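Local structure of peroxisomal acyl-CoA oxidase 1A (Solanum lycopersicum, 2FON) at residues Q350-P355 with Y612-R616; L357-F363 with L574-Y578; A311-M315 with A406-I411; L26-R30 with R324-V328. The protein is an FAD-binding acyl-CoA oxidase that probably catalyses the first, oxidative step of fatty-acid beta-oxidation in plant peroxisomes. All blocks are in the same frame, centred on the assembly; numbering follows the deposited sequence.

Contact 1. Residues Q350-P355 with Y612-R616; sequences QNRLFP and YSQLR. With FAD (flavin-adenine dinucleotide), chain D.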
loop_
_atom_site.group_PDB
_atom_site.type_symbol
_atom_site.label_atom_id
_atom_site.label_comp_id
_atom_site.label_asym_id
_atom_site.label_seq_id
_atom_site.Cartn_x
_atom_site.Cartn_y
_atom_site.Cartn_z
ATOM N N GLN B 350 16.681 -9.608 -1.400
ATOM C CA GLN B 350 16.558 -10.112 -2.779
ATOM C C GLN B 350 15.178 -10.648 -3.206
ATOM O O GLN B 350 14.617 -10.195 -4.208
ATOM C CB GLN B 350 17.666 -11.084 -3.075
ATOM C CG GLN B 350 18.993 -10.369 -3.118
ATOM C CD GLN B 350 20.110 -11.346 -2.986
ATOM O OE1 GLN B 350 19.952 -12.543 -3.317
ATOM N NE2 GLN B 350 21.266 -10.869 -2.478
ATOM N N ASN B 351 14.592 -11.527 -2.402
ATOM C CA ASN B 351 13.218 -12.034 -2.672
ATOM C C ASN B 351 12.092 -11.033 -2.728
ATOM O O ASN B 351 11.110 -11.283 -3.351
ATOM C CB ASN B 351 12.796 -13.123 -1.678
ATOM C CG ASN B 351 11.571 -13.914 -2.154
ATOM O OD1 ASN B 351 11.426 -14.243 -3.341
ATOM N ND2 ASN B 351 10.712 -14.255 -1.212
ATOM N N ARG B 352 12.196 -9.913 -2.051
ATOM C CA ARG B 352 11.173 -8.907 -2.259
ATOM C C ARG B 352 11.568 -7.914 -3.340
ATOM O O ARG B 352 10.699 -7.419 -4.023
ATOM C CB ARG B 352 10.790 -8.214 -0.962
ATOM C CG ARG B 352 11.115 -9.026 0.312
ATOM C CD ARG B 352 10.454 -8.470 1.487
ATOM N NE ARG B 352 11.329 -7.784 2.418
ATOM C CZ ARG B 352 11.094 -6.569 2.944
ATOM N NH1 ARG B 352 10.024 -5.840 2.618
ATOM N NH2 ARG B 352 11.939 -6.069 3.826
ATOM N N LEU B 353 12.858 -7.667 -3.563
ATOM C CA LEU B 353 13.278 -6.597 -4.502
ATOM C C LEU B 353 13.485 -7.003 -5.965
ATOM O O LEU B 353 12.883 -6.403 -6.870
ATOM C CB LEU B 353 14.508 -5.882 -3.992
ATOM C CG LEU B 353 15.127 -4.854 -4.913
ATOM C CD1 LEU B 353 14.418 -3.549 -4.733
ATOM C CD2 LEU B 353 16.616 -4.680 -4.622
ATOM N N PHE B 354 14.313 -8.028 -6.209
ATOM C CA PHE B 354 14.582 -8.492 -7.566
ATOM C C PHE B 354 13.351 -8.934 -8.386
ATOM O O PHE B 354 13.364 -8.815 -9.586
ATOM C CB PHE B 354 15.560 -9.604 -7.530
ATOM C CG PHE B 354 16.904 -9.204 -7.049
ATOM C CD1 PHE B 354 17.974 -10.133 -7.078
ATOM C CD2 PHE B 354 17.141 -7.920 -6.565
ATOM C CE1 PHE B 354 19.236 -9.753 -6.644
ATOM C CE2 PHE B 354 18.396 -7.564 -6.148
ATOM C CZ PHE B 354 19.436 -8.480 -6.169
ATOM N N PRO B 355 12.302 -9.485 -7.777
ATOM C CA PRO B 355 11.162 -9.683 -8.670
ATOM C C PRO B 355 10.585 -8.363 -9.192
ATOM O O PRO B 355 9.945 -8.353 -10.262
ATOM C CB PRO B 355 10.100 -10.344 -7.777
ATOM C CG PRO B 355 10.818 -10.868 -6.665
ATOM C CD PRO B 355 12.055 -10.023 -6.435
ATOM N N TYR B 612 18.852 -15.060 -8.173
ATOM C CA TYR B 612 19.118 -13.957 -7.280
ATOM C C TYR B 612 20.645 -13.768 -7.119
ATOM O O TYR B 612 21.155 -12.667 -7.259
ATOM C CB TYR B 612 18.427 -14.176 -5.918
ATOM C CG TYR B 612 16.905 -14.121 -5.864
ATOM C CD1 TYR B 612 16.228 -14.797 -4.872
ATOM C CD2 TYR B 612 16.154 -13.388 -6.766
ATOM C CE1 TYR B 612 14.838 -14.776 -4.762
ATOM C CE2 TYR B 612 14.744 -13.358 -6.686
ATOM C CZ TYR B 612 14.094 -14.077 -5.665
ATOM O OH TYR B 612 12.710 -14.077 -5.506
ATOM N N SER B 613 21.371 -14.841 -6.849
ATOM C CA SER B 613 22.828 -14.740 -6.648
ATOM C C SER B 613 23.576 -14.195 -7.851
ATOM O O SER B 613 24.570 -13.515 -7.683
ATOM C CB SER B 613 23.439 -16.086 -6.288
ATOM O OG SER B 613 23.056 -16.446 -4.983
ATOM N N GLN B 614 23.111 -14.515 -9.061
ATOM C CA GLN B 614 23.743 -13.958 -10.249
ATOM C C GLN B 614 23.270 -12.536 -10.515
ATOM O O GLN B 614 24.067 -11.687 -10.862
ATOM C CB GLN B 614 23.628 -14.855 -11.491
ATOM C CG GLN B 614 22.619 -15.996 -11.409
ATOM C CD GLN B 614 22.885 -17.122 -12.453
ATOM O OE1 GLN B 614 22.875 -16.896 -13.695
ATOM N NE2 GLN B 614 23.101 -18.334 -11.948
ATOM N N LEU B 615 21.991 -12.245 -10.334
ATOM C CA LEU B 615 21.558 -10.874 -10.506
ATOM C C LEU B 615 22.391 -9.973 -9.611
ATOM O O LEU B 615 22.989 -9.045 -10.130
ATOM C CB LEU B 615 20.060 -10.672 -10.236
ATOM C CG LEU B 615 19.532 -9.337 -10.795
ATOM C CD1 LEU B 615 19.567 -9.298 -12.286
ATOM C CD2 LEU B 615 18.132 -9.103 -10.427
ATOM N N ARG B 616 22.451 -10.276 -8.304
ATOM C CA ARG B 616 23.228 -9.519 -7.307
ATOM C C ARG B 616 24.342 -8.584 -7.817
ATOM O O ARG B 616 24.290 -7.371 -7.597
ATOM C CB ARG B 616 23.796 -10.422 -6.203
ATOM C CG ARG B 616 24.698 -9.687 -5.249
ATOM C CD ARG B 616 24.011 -8.460 -4.671
ATOM N NE ARG B 616 24.843 -7.731 -3.711
ATOM C CZ ARG B 616 25.553 -6.618 -3.950
ATOM N NH1 ARG B 616 25.560 -6.060 -5.149
ATOM N NH2 ARG B 616 26.249 -6.047 -2.966
HETATM P PA FAD D . 16.702 -1.585 8.572
HETATM O O1A FAD D . 16.982 -2.659 9.588
HETATM O O2A FAD D . 17.889 -0.700 8.181
HETATM O O5B FAD D . 16.108 -2.391 7.368
HETATM C C5B FAD D . 16.162 -1.842 6.074
HETATM C C4B FAD D . 15.864 -3.070 5.224
HETATM O O4B FAD D . 16.886 -4.023 5.453
HETATM C C3B FAD D . 14.544 -3.750 5.588
HETATM O O3B FAD D . 14.043 -4.227 4.395
HETATM C C2B FAD D . 14.966 -4.964 6.348
HETATM O O2B FAD D . 14.062 -6.010 6.194
HETATM C C1B FAD D . 16.311 -5.268 5.708
HETATM N N9A FAD D . 17.119 -5.958 6.705
HETATM C C8A FAD D . 17.804 -5.379 7.736
HETATM N N7A FAD D . 18.394 -6.389 8.421
HETATM C C5A FAD D . 18.112 -7.578 7.832
HETATM C C6A FAD D . 18.473 -8.900 8.105
HETATM N N6A FAD D . 19.242 -9.163 9.156
HETATM N N1A FAD D . 18.011 -9.925 7.304
HETATM C C2A FAD D . 17.207 -9.664 6.217
HETATM N N3A FAD D . 16.869 -8.361 5.943
HETATM C C4A FAD D . 17.299 -7.329 6.743
HETATM N N1 FAD D . 13.074 4.599 17.270
HETATM C C2 FAD D . 13.248 4.995 18.593
HETATM O O2 FAD D . 14.254 4.662 19.272
HETATM N N3 FAD D . 12.232 5.717 19.183
HETATM C C4 FAD D . 11.112 6.060 18.480
HETATM O O4 FAD D . 10.256 6.743 19.044
HETATM C C4X FAD D . 10.963 5.674 17.158
HETATM N N5 FAD D . 9.842 6.058 16.424
HETATM C C5X FAD D . 9.691 5.758 15.106
HETATM C C6 FAD D . 8.563 6.209 14.488
HETATM C C7 FAD D . 8.354 5.907 13.157
HETATM C C7M FAD D . 7.077 6.425 12.527
HETATM C C8 FAD D . 9.323 5.117 12.459
HETATM C C8M FAD D . 9.181 4.762 11.009
HETATM C C9 FAD D . 10.462 4.681 13.113
HETATM C C9A FAD D . 10.675 5.019 14.463
HETATM N N10 FAD D . 11.829 4.610 15.201
HETATM C C10 FAD D . 11.954 4.943 16.546
HETATM C "C1'" FAD D . 12.920 3.748 14.608
HETATM C "C2'" FAD D . 12.172 2.435 14.410
HETATM O "O2'" FAD D . 11.722 1.915 15.604
HETATM C "C3'" FAD D . 12.903 1.243 13.884
HETATM O "O3'" FAD D . 13.822 0.745 14.830
HETATM C "C4'" FAD D . 13.569 1.452 12.558
HETATM O "O4'" FAD D . 12.662 2.091 11.672
HETATM C "C5'" FAD D . 13.980 0.040 12.118
HETATM O "O5'" FAD D . 14.025 0.045 10.723
HETATM P P FAD D . 15.341 0.485 9.951
HETATM O O1P FAD D . 15.129 1.911 9.486
HETATM O O2P FAD D . 16.501 0.220 10.923
HETATM O O3P FAD D . 15.400 -0.660 8.812
#

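Contact 2. Residues L357-F363 with L574-Y578; sequences LASAYAF and LCGIY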
loop_
_atom_site.group_PDB
_atom_site.type_symbol
_atom_site.label_atom_id
_atom_site.label_comp_id
_atom_site.label_asym_id
_atom_site.label_seq_id
_atom_site.Cartn_x
_atom_site.Cartn_y
_atom_site.Cartn_z
ATOM N N LEU B 357 12.338 -5.533 -9.851
ATOM C CA LEU B 357 13.249 -5.252 -10.946
ATOM C C LEU B 357 12.876 -6.060 -12.199
ATOM O O LEU B 357 12.533 -5.495 -13.254
ATOM C CB LEU B 357 14.600 -5.641 -10.470
ATOM C CG LEU B 357 15.881 -5.248 -11.158
ATOM C CD1 LEU B 357 15.734 -4.088 -12.114
ATOM C CD2 LEU B 357 16.800 -4.918 -10.016
ATOM N N ALA B 358 12.904 -7.387 -12.074
ATOM C CA ALA B 358 12.413 -8.279 -13.109
ATOM C C ALA B 358 11.113 -7.793 -13.686
ATOM O O ALA B 358 10.991 -7.744 -14.912
ATOM C CB ALA B 358 12.241 -9.653 -12.581
ATOM N N SER B 359 10.141 -7.425 -12.846
ATOM C CA SER B 359 8.845 -6.959 -13.367
ATOM C C SER B 359 8.939 -5.669 -14.232
ATOM O O SER B 359 8.194 -5.504 -15.190
ATOM C CB SER B 359 7.845 -6.735 -12.231
ATOM O OG SER B 359 7.453 -7.947 -11.604
ATOM N N ALA B 360 9.853 -4.764 -13.896
ATOM C CA ALA B 360 9.979 -3.522 -14.644
ATOM C C ALA B 360 10.461 -3.815 -16.048
ATOM O O ALA B 360 9.981 -3.199 -17.026
ATOM C CB ALA B 360 10.936 -2.587 -13.964
ATOM N N TYR B 361 11.428 -4.745 -16.174
ATOM C CA TYR B 361 11.850 -5.154 -17.523
ATOM C C TYR B 361 10.712 -5.958 -18.212
ATOM O O TYR B 361 10.395 -5.703 -19.371
ATOM C CB TYR B 361 13.188 -5.858 -17.494
ATOM C CG TYR B 361 14.410 -4.955 -17.362
ATOM C CD1 TYR B 361 14.798 -4.427 -16.145
ATOM C CD2 TYR B 361 15.195 -4.660 -18.467
ATOM C CE1 TYR B 361 15.924 -3.584 -16.021
ATOM C CE2 TYR B 361 16.345 -3.836 -18.373
ATOM C CZ TYR B 361 16.696 -3.306 -17.136
ATOM O OH TYR B 361 17.825 -2.501 -17.052
ATOM N N ALA B 362 10.028 -6.853 -17.492
ATOM C CA ALA B 362 8.929 -7.598 -18.135
ATOM C C ALA B 362 7.859 -6.664 -18.672
ATOM O O ALA B 362 7.542 -6.734 -19.861
ATOM C CB ALA B 362 8.330 -8.682 -17.230
ATOM N N PHE B 363 7.316 -5.789 -17.814
ATOM C CA PHE B 363 6.303 -4.795 -18.215
ATOM C C PHE B 363 6.889 -3.829 -19.243
ATOM O O PHE B 363 6.200 -3.389 -20.138
ATOM C CB PHE B 363 5.752 -4.007 -17.007
ATOM C CG PHE B 363 5.118 -4.878 -15.908
ATOM C CD1 PHE B 363 4.767 -4.313 -14.686
ATOM C CD2 PHE B 363 4.870 -6.222 -16.104
ATOM C CE1 PHE B 363 4.196 -5.114 -13.665
ATOM C CE2 PHE B 363 4.297 -7.018 -15.137
ATOM C CZ PHE B 363 3.970 -6.478 -13.907
ATOM N N LEU B 574 16.656 -11.875 -16.001
ATOM C CA LEU B 574 15.450 -11.173 -15.562
ATOM C C LEU B 574 14.196 -11.939 -15.939
ATOM O O LEU B 574 13.228 -11.994 -15.202
ATOM C CB LEU B 574 15.429 -9.730 -16.051
ATOM C CG LEU B 574 16.364 -8.822 -15.233
ATOM C CD1 LEU B 574 16.462 -7.406 -15.795
ATOM C CD2 LEU B 574 15.966 -8.809 -13.782
ATOM N N CYS B 575 14.247 -12.594 -17.076
ATOM C CA CYS B 575 13.121 -13.398 -17.515
ATOM C C CYS B 575 12.780 -14.498 -16.534
ATOM O O CYS B 575 11.611 -14.685 -16.169
ATOM C CB CYS B 575 13.399 -14.052 -18.858
ATOM S SG CYS B 575 11.838 -14.598 -19.466
ATOM N N GLY B 576 13.830 -15.207 -16.125
ATOM C CA GLY B 576 13.714 -16.380 -15.300
ATOM C C GLY B 576 13.133 -15.972 -13.990
ATOM O O GLY B 576 12.237 -16.643 -13.464
ATOM N N ILE B 577 13.605 -14.830 -13.498
ATOM C CA ILE B 577 13.244 -14.393 -12.187
ATOM C C ILE B 577 11.800 -14.060 -12.207
ATOM O O ILE B 577 11.049 -14.406 -11.292
ATOM C CB ILE B 577 14.057 -13.196 -11.747
ATOM C CG1 ILE B 577 15.457 -13.633 -11.308
ATOM C CG2 ILE B 577 13.346 -12.440 -10.587
ATOM C CD1 ILE B 577 16.276 -12.484 -10.754
ATOM N N TYR B 578 11.363 -13.380 -13.242
ATOM C CA TYR B 578 9.956 -12.967 -13.195
ATOM C C TYR B 578 9.053 -14.204 -13.222
ATOM O O TYR B 578 8.111 -14.319 -12.456
ATOM C CB TYR B 578 9.615 -11.982 -14.283
ATOM C CG TYR B 578 8.152 -11.695 -14.377
ATOM C CD1 TYR B 578 7.583 -10.658 -13.638
ATOM C CD2 TYR B 578 7.334 -12.420 -15.254
ATOM C CE1 TYR B 578 6.256 -10.381 -13.742
ATOM C CE2 TYR B 578 5.959 -12.141 -15.369
ATOM C CZ TYR B 578 5.429 -11.135 -14.598
ATOM O OH TYR B 578 4.065 -10.840 -14.655
#

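Contact 3. Residues A311-M315 with A406-I411; sequences ASLAM and ATADGI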
loop_
_atom_site.group_PDB
_atom_site.type_symbol
_atom_site.label_atom_id
_atom_site.label_comp_id
_atom_site.label_asym_id
_atom_site.label_seq_id
_atom_site.Cartn_x
_atom_site.Cartn_y
_atom_site.Cartn_z
ATOM N N ALA B 311 3.232 2.012 -16.281
ATOM C CA ALA B 311 3.473 1.063 -15.184
ATOM C C ALA B 311 4.932 0.712 -15.111
ATOM O O ALA B 311 5.524 0.775 -14.063
ATOM C CB ALA B 311 2.639 -0.158 -15.313
ATOM N N SER B 312 5.528 0.394 -16.236
ATOM C CA SER B 312 6.922 0.178 -16.237
ATOM C C SER B 312 7.631 1.445 -15.788
ATOM O O SER B 312 8.695 1.365 -15.177
ATOM C CB SER B 312 7.411 -0.295 -17.629
ATOM O OG SER B 312 7.633 0.753 -18.541
ATOM N N LEU B 313 7.069 2.617 -16.049
ATOM C CA LEU B 313 7.801 3.790 -15.629
ATOM C C LEU B 313 7.810 3.902 -14.086
ATOM O O LEU B 313 8.866 3.812 -13.475
ATOM C CB LEU B 313 7.354 5.054 -16.383
ATOM C CG LEU B 313 7.821 6.412 -15.851
ATOM C CD1 LEU B 313 9.222 6.692 -16.251
ATOM C CD2 LEU B 313 6.859 7.595 -16.233
ATOM N N ALA B 314 6.665 4.038 -13.439
ATOM C CA ALA B 314 6.621 3.954 -11.959
ATOM C C ALA B 314 7.379 2.700 -11.335
ATOM O O ALA B 314 8.152 2.842 -10.410
ATOM C CB ALA B 314 5.159 4.035 -11.466
ATOM N N MET B 315 7.183 1.485 -11.820
ATOM C CA MET B 315 7.883 0.405 -11.197
ATOM C C MET B 315 9.408 0.679 -11.261
ATOM O O MET B 315 10.134 0.512 -10.264
ATOM C CB MET B 315 7.530 -0.895 -11.893
ATOM C CG MET B 315 8.196 -2.125 -11.360
ATOM S SD MET B 315 7.377 -2.556 -9.815
ATOM C CE MET B 315 6.104 -3.716 -10.321
ATOM N N ALA B 406 0.511 -4.942 -9.972
ATOM C CA ALA B 406 1.777 -5.408 -9.612
ATOM C C ALA B 406 2.542 -4.157 -9.200
ATOM O O ALA B 406 3.232 -4.142 -8.120
ATOM C CB ALA B 406 2.415 -6.051 -10.748
ATOM N N THR B 407 2.363 -3.094 -10.000
ATOM C CA THR B 407 3.131 -1.881 -9.808
ATOM C C THR B 407 2.718 -1.184 -8.506
ATOM O O THR B 407 3.562 -0.931 -7.631
ATOM C CB THR B 407 3.138 -0.979 -11.108
ATOM O OG1 THR B 407 3.798 -1.681 -12.179
ATOM C CG2 THR B 407 3.803 0.408 -10.881
ATOM N N ALA B 408 1.439 -0.919 -8.315
ATOM C CA ALA B 408 1.016 -0.364 -7.003
ATOM C C ALA B 408 1.533 -1.186 -5.819
ATOM O O ALA B 408 2.103 -0.671 -4.902
ATOM C CB ALA B 408 -0.503 -0.200 -6.919
ATOM N N ASP B 409 1.386 -2.484 -5.864
ATOM C CA ASP B 409 1.939 -3.292 -4.814
ATOM C C ASP B 409 3.446 -3.215 -4.714
ATOM O O ASP B 409 3.956 -3.241 -3.624
ATOM C CB ASP B 409 1.599 -4.717 -5.088
ATOM C CG ASP B 409 0.200 -5.097 -4.681
ATOM O OD1 ASP B 409 -0.636 -4.266 -4.201
ATOM O OD2 ASP B 409 -0.048 -6.308 -4.890
ATOM N N GLY B 410 4.139 -3.163 -5.852
ATOM C CA GLY B 410 5.581 -3.045 -5.890
ATOM C C GLY B 410 6.217 -1.774 -5.334
ATOM O O GLY B 410 7.375 -1.785 -4.815
ATOM N N ILE B 411 5.504 -0.659 -5.451
ATOM C CA ILE B 411 6.048 0.595 -4.962
ATOM C C ILE B 411 5.905 0.575 -3.411
ATOM O O ILE B 411 6.867 0.903 -2.720
ATOM C CB ILE B 411 5.345 1.819 -5.620
ATOM C CG1 ILE B 411 5.569 1.840 -7.113
ATOM C CG2 ILE B 411 5.767 3.157 -5.004
ATOM C CD1 ILE B 411 4.548 2.717 -7.795
#

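Contact 4. Residues L26-R30 with R324-V328; sequences LADER and RYSAV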
loop_
_atom_site.group_PDB
_atom_site.type_symbol
_atom_site.label_atom_id
_atom_site.label_comp_id
_atom_site.label_asym_id
_atom_site.label_seq_id
_atom_site.Cartn_x
_atom_site.Cartn_y
_atom_site.Cartn_z
ATOM N N LEU B 26 28.915 4.593 -4.922
ATOM C CA LEU B 26 28.420 3.358 -5.556
ATOM C C LEU B 26 29.296 2.959 -6.751
ATOM O O LEU B 26 28.922 2.069 -7.553
ATOM C CB LEU B 26 26.959 3.487 -6.007
ATOM C CG LEU B 26 25.810 3.633 -4.992
ATOM C CD1 LEU B 26 24.681 4.544 -5.559
ATOM C CD2 LEU B 26 25.275 2.280 -4.598
ATOM N N ALA B 27 30.461 3.616 -6.850
ATOM C CA ALA B 27 31.416 3.327 -7.905
ATOM C C ALA B 27 31.861 1.844 -7.862
ATOM O O ALA B 27 32.033 1.212 -8.911
ATOM C CB ALA B 27 32.580 4.273 -7.820
ATOM N N ASP B 28 31.996 1.296 -6.655
ATOM C CA ASP B 28 32.389 -0.113 -6.446
ATOM C C ASP B 28 31.316 -1.112 -6.908
ATOM O O ASP B 28 31.642 -2.123 -7.550
ATOM C CB ASP B 28 32.902 -0.415 -5.000
ATOM C CG ASP B 28 32.817 0.838 -3.995
ATOM O OD1 ASP B 28 32.555 2.032 -4.391
ATOM O OD2 ASP B 28 33.030 0.617 -2.764
ATOM N N GLU B 29 30.045 -0.814 -6.607
ATOM C CA GLU B 29 28.888 -1.593 -7.102
ATOM C C GLU B 29 28.730 -1.500 -8.594
ATOM O O GLU B 29 28.384 -2.480 -9.220
ATOM C CB GLU B 29 27.559 -1.165 -6.441
ATOM C CG GLU B 29 27.362 -1.633 -4.976
ATOM C CD GLU B 29 27.211 -3.142 -4.805
ATOM O OE1 GLU B 29 26.815 -3.853 -5.761
ATOM O OE2 GLU B 29 27.494 -3.627 -3.695
ATOM N N ARG B 30 28.961 -0.313 -9.151
ATOM C CA ARG B 30 28.987 -0.121 -10.618
ATOM C C ARG B 30 30.083 -0.946 -11.334
ATOM O O ARG B 30 29.783 -1.624 -12.326
ATOM C CB ARG B 30 29.052 1.377 -10.995
ATOM C CG ARG B 30 27.643 2.091 -10.890
ATOM C CD ARG B 30 27.634 3.605 -10.950
ATOM N NE ARG B 30 26.277 4.140 -10.840
ATOM C CZ ARG B 30 25.805 4.863 -9.816
ATOM N NH1 ARG B 30 26.562 5.154 -8.765
ATOM N NH2 ARG B 30 24.562 5.308 -9.834
ATOM N N ARG B 324 19.310 1.203 -5.153
ATOM C CA ARG B 324 20.429 2.023 -4.728
ATOM C C ARG B 324 20.437 2.107 -3.222
ATOM O O ARG B 324 21.473 1.854 -2.603
ATOM C CB ARG B 324 20.372 3.400 -5.355
ATOM C CG ARG B 324 20.561 3.399 -6.866
ATOM C CD ARG B 324 20.705 4.821 -7.385
ATOM N NE ARG B 324 21.014 4.805 -8.816
ATOM C CZ ARG B 324 20.688 5.781 -9.664
ATOM N NH1 ARG B 324 20.019 6.847 -9.210
ATOM N NH2 ARG B 324 21.028 5.683 -10.967
ATOM N N TYR B 325 19.295 2.420 -2.598
ATOM C CA TYR B 325 19.315 2.409 -1.136
ATOM C C TYR B 325 19.787 1.053 -0.552
ATOM O O TYR B 325 20.592 1.064 0.382
ATOM C CB TYR B 325 18.005 2.787 -0.528
ATOM C CG TYR B 325 18.051 2.901 0.981
ATOM C CD1 TYR B 325 18.743 3.968 1.609
ATOM C CD2 TYR B 325 17.403 1.958 1.795
ATOM C CE1 TYR B 325 18.795 4.103 2.984
ATOM C CE2 TYR B 325 17.447 2.067 3.201
ATOM C CZ TYR B 325 18.147 3.153 3.779
ATOM O OH TYR B 325 18.154 3.305 5.158
ATOM N N SER B 326 19.336 -0.090 -1.085
ATOM C CA SER B 326 19.816 -1.379 -0.563
ATOM C C SER B 326 21.339 -1.660 -0.712
ATOM O O SER B 326 21.946 -2.316 0.138
ATOM C CB SER B 326 18.980 -2.552 -1.090
ATOM O OG SER B 326 17.599 -2.296 -0.902
ATOM N N ALA B 327 21.952 -1.191 -1.784
ATOM C CA ALA B 327 23.377 -1.304 -1.890
ATOM C C ALA B 327 24.105 -0.392 -0.860
ATOM O O ALA B 327 25.225 -0.686 -0.451
ATOM C CB ALA B 327 23.812 -1.001 -3.293
ATOM N N VAL B 328 23.492 0.689 -0.429
ATOM C CA VAL B 328 24.196 1.605 0.445
ATOM C C VAL B 328 23.984 1.259 1.973
ATOM O O VAL B 328 24.961 1.182 2.765
ATOM C CB VAL B 328 23.762 3.071 0.083
ATOM C CG1 VAL B 328 24.103 4.095 1.184
ATOM C CG2 VAL B 328 24.327 3.471 -1.248
#

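Contact 1. Residues Q350-P355 with Y612-R616
Tyr612, Leu615 and Arg616 pack against Gln350, Asn351 and Phe354 in a buried helix-to-helix contact, where the C-terminal turn of helix 598-615 meets the early turns of helix 347-380. The side chain of Tyr612 enters as a knob into a hole formed by Gln350, Asn351, Phe354 and Pro355. One face of its ring lies over the backbone Gln350 O and Asn351 N. At the far end Tyr612 OH donates to Asn351 OD1 at 2.5 Å, in the carbonyl plane and on a lone pair, with a C=O...donor angle of 138°. Asn351 reaches it with CG anti to the backbone N (chi1 -164°). The contact joins two helical regions of the acyl-CoA oxidase fold, C-alpha1 and the C-terminal part. A phenylalanine in place of Tyr612 would probably leave Asn351 OD1 without this donor and its amide freer to turn. Phe354 is held between residues of both helices: Leu615 CD2 makes a CH-pi contact over one face, 3.8 Å from the ring centroid, and Gln350 CG lies over the opposite face. Tyr612 O approaches Phe354 CE1 at the edge, 3.5 Å away. Gln350 OE1 touches Tyr612 CB at 3.4 Å, while its amide bonds to Lys347 and Ile344 O. From the same turn the Arg352 side chain reaches FAD: NH2 makes a weak hydrogen bond to FAD O2B, 3.2 Å long, and NH1 a salt bridge with Glu413.

Contact 2. Residues L357-F363 with L574-Y578
Ala358 meets Leu574 and Tyr578 in a steep helix crossing within the helical part of the acyl-CoA oxidase fold, where the axes of segments 357-363 and 574-578 approach to 8.5 Å, with a signed crossing angle of -109°. Tyr578 packs as a knob into a hole lined by Ala358, Ser359, Ala362 and Phe363. Having CG anti to the backbone N (chi1 172°) swings the Tyr578 ring across helix 347-380, and the methyl of Ala362 then sits over the centre of one face, its CB 4.2 Å from the ring centroid. Ser359 OG lies in the ring plane at the edge, 3.4 Å from Tyr578 CD1; its hydrogen bond goes to Pro355 O, one turn earlier. The small Ala358 CB rests against Ile577 CG2, 3.6 Å away, and Tyr578 CB, and it also touches Leu574 O. Leu574 divides its two branches. CD2 lies against the backbone of Ala358, 3.7 Å from its CA, whereas CD1 makes a CH-pi contact over one face of the Tyr361 ring, 3.7 Å from the centroid and offset toward the rim. Tyr361, with CG beside the backbone N (chi1 -78°), carries its hydroxyl on to Leu622 O and meets Trp44 edge-to-face. Within the same hole, the side chains of Phe363 and Tyr578 cross at about a right angle, Phe363 CE2 coming 3.9 Å from Tyr578 OH.

Contact 3. Residues A311-M315 with A406-I411
The C-alpha1 domain helices 297-328 and 389-417 pack here through Ala314, Met315 and Thr407; segments 311-315 and 406-411 run nearly parallel, their axes 9.3 Å apart at closest approach and 9° apart in direction. Thr407 fills the centre of the interface with both branches. Its CG2, anti to the backbone N, comes within 3.9 Å of Ala314 CB and also reaches the backbone of Ala311 and Met315, 3.6 Å from Ala311 O. Its OG1 lies beside Ala311 CB at 3.7 Å but is hydrogen-bonded to Thr403 O on its own helix, which satisfies this buried hydroxyl. A serine here, lacking CG2, would probably open a small gap beside Ala314 and the Ala311 carbonyl. Met315 starts out with CG anti to the backbone N (chi1 180°), then bends at chi2 and chi3 and lays its CE over the backbone of helix 389-417, 3.6 Å from Ala406 O. Met315 SD passes 4.3 Å from Gly410 CA. Helix 429-436 covers one flank, with Tyr436 touching Ala311, Ala314 and Thr407, while Phe363 of helix 347-380 packs on Ala406 and Thr407. On the next turn Ile411 CD1 meets Ala314 CB at 3.9 Å.

Contact 4. Residues L26-R30 with R324-V328
Leu26, at the N-cap position of the short helix 27-31, packs against the C-terminal end of helix 297-328, joining the N-terminal region of the acyl-CoA oxidase to its C-alpha1 domain. The leucine carries most of the apolar contact. Its CG stands anti to the carbonyl carbon (chi1 -67°), which brings CD2 against both Val328 CG2, 3.7 Å away, and Ala327 CB, 3.8 Å away. The side chains of Leu26 and Val328 cross at about a right angle. Within the N-terminal segment, Leu26 O accepts a hydrogen bond from Arg30 N and so closes the first helical turn; Leu26 N itself bonds to Asp24.

Glu29 follows on the same side of the helix. Its CG rests 4.0 Å from Ala327 CB; the bend at chi2 (-67°) then turns the carboxylate to partners beyond the two segments: salt bridges with Arg616 and Lys32, and a hydrogen bond from Gln342. As Gln342 also bonds to Ala327 O, it ties the carboxylate to the end of helix 297-328.

Arg30 ends the segment with a chain extended from CG to NE that runs out toward the extended chain of Arg324. Their guanidinium planes stand 56° apart. The two guanidinium groups gather round one carboxylate, Asp624 making salt bridges with both; Arg30 also pairs with Asp24, and Arg324 bonds to Gly638 O. Arg324 NH2 lies in the plane of the Arg30 guanidinium at its edge, 3.7 Å from Arg30 NH2.

Helices 297-328, 347-380 and 389-417 follow one another along the chain and link all four contacts. Contacts 3 and 4 share helix 297-328, with centres about 22 Å apart. Contacts 1 and 2, with centres about 11 Å apart, share helix 347-380 and meet through Leu615 against Leu574 and Ile577. Contacts 2 and 3, whose centres are about 12 Å apart, touch where Ala360 packs on Met315. Contact 4 closes before contact 1 opens in sequence, yet a salt bridge from Glu29 to Arg616 joins them. The N-terminal segment and the C-terminal helices are thereby fastened to the C-alpha1 helices, from which Arg352 of contact 1 reaches FAD, a cofactor also gripped by the second subunit.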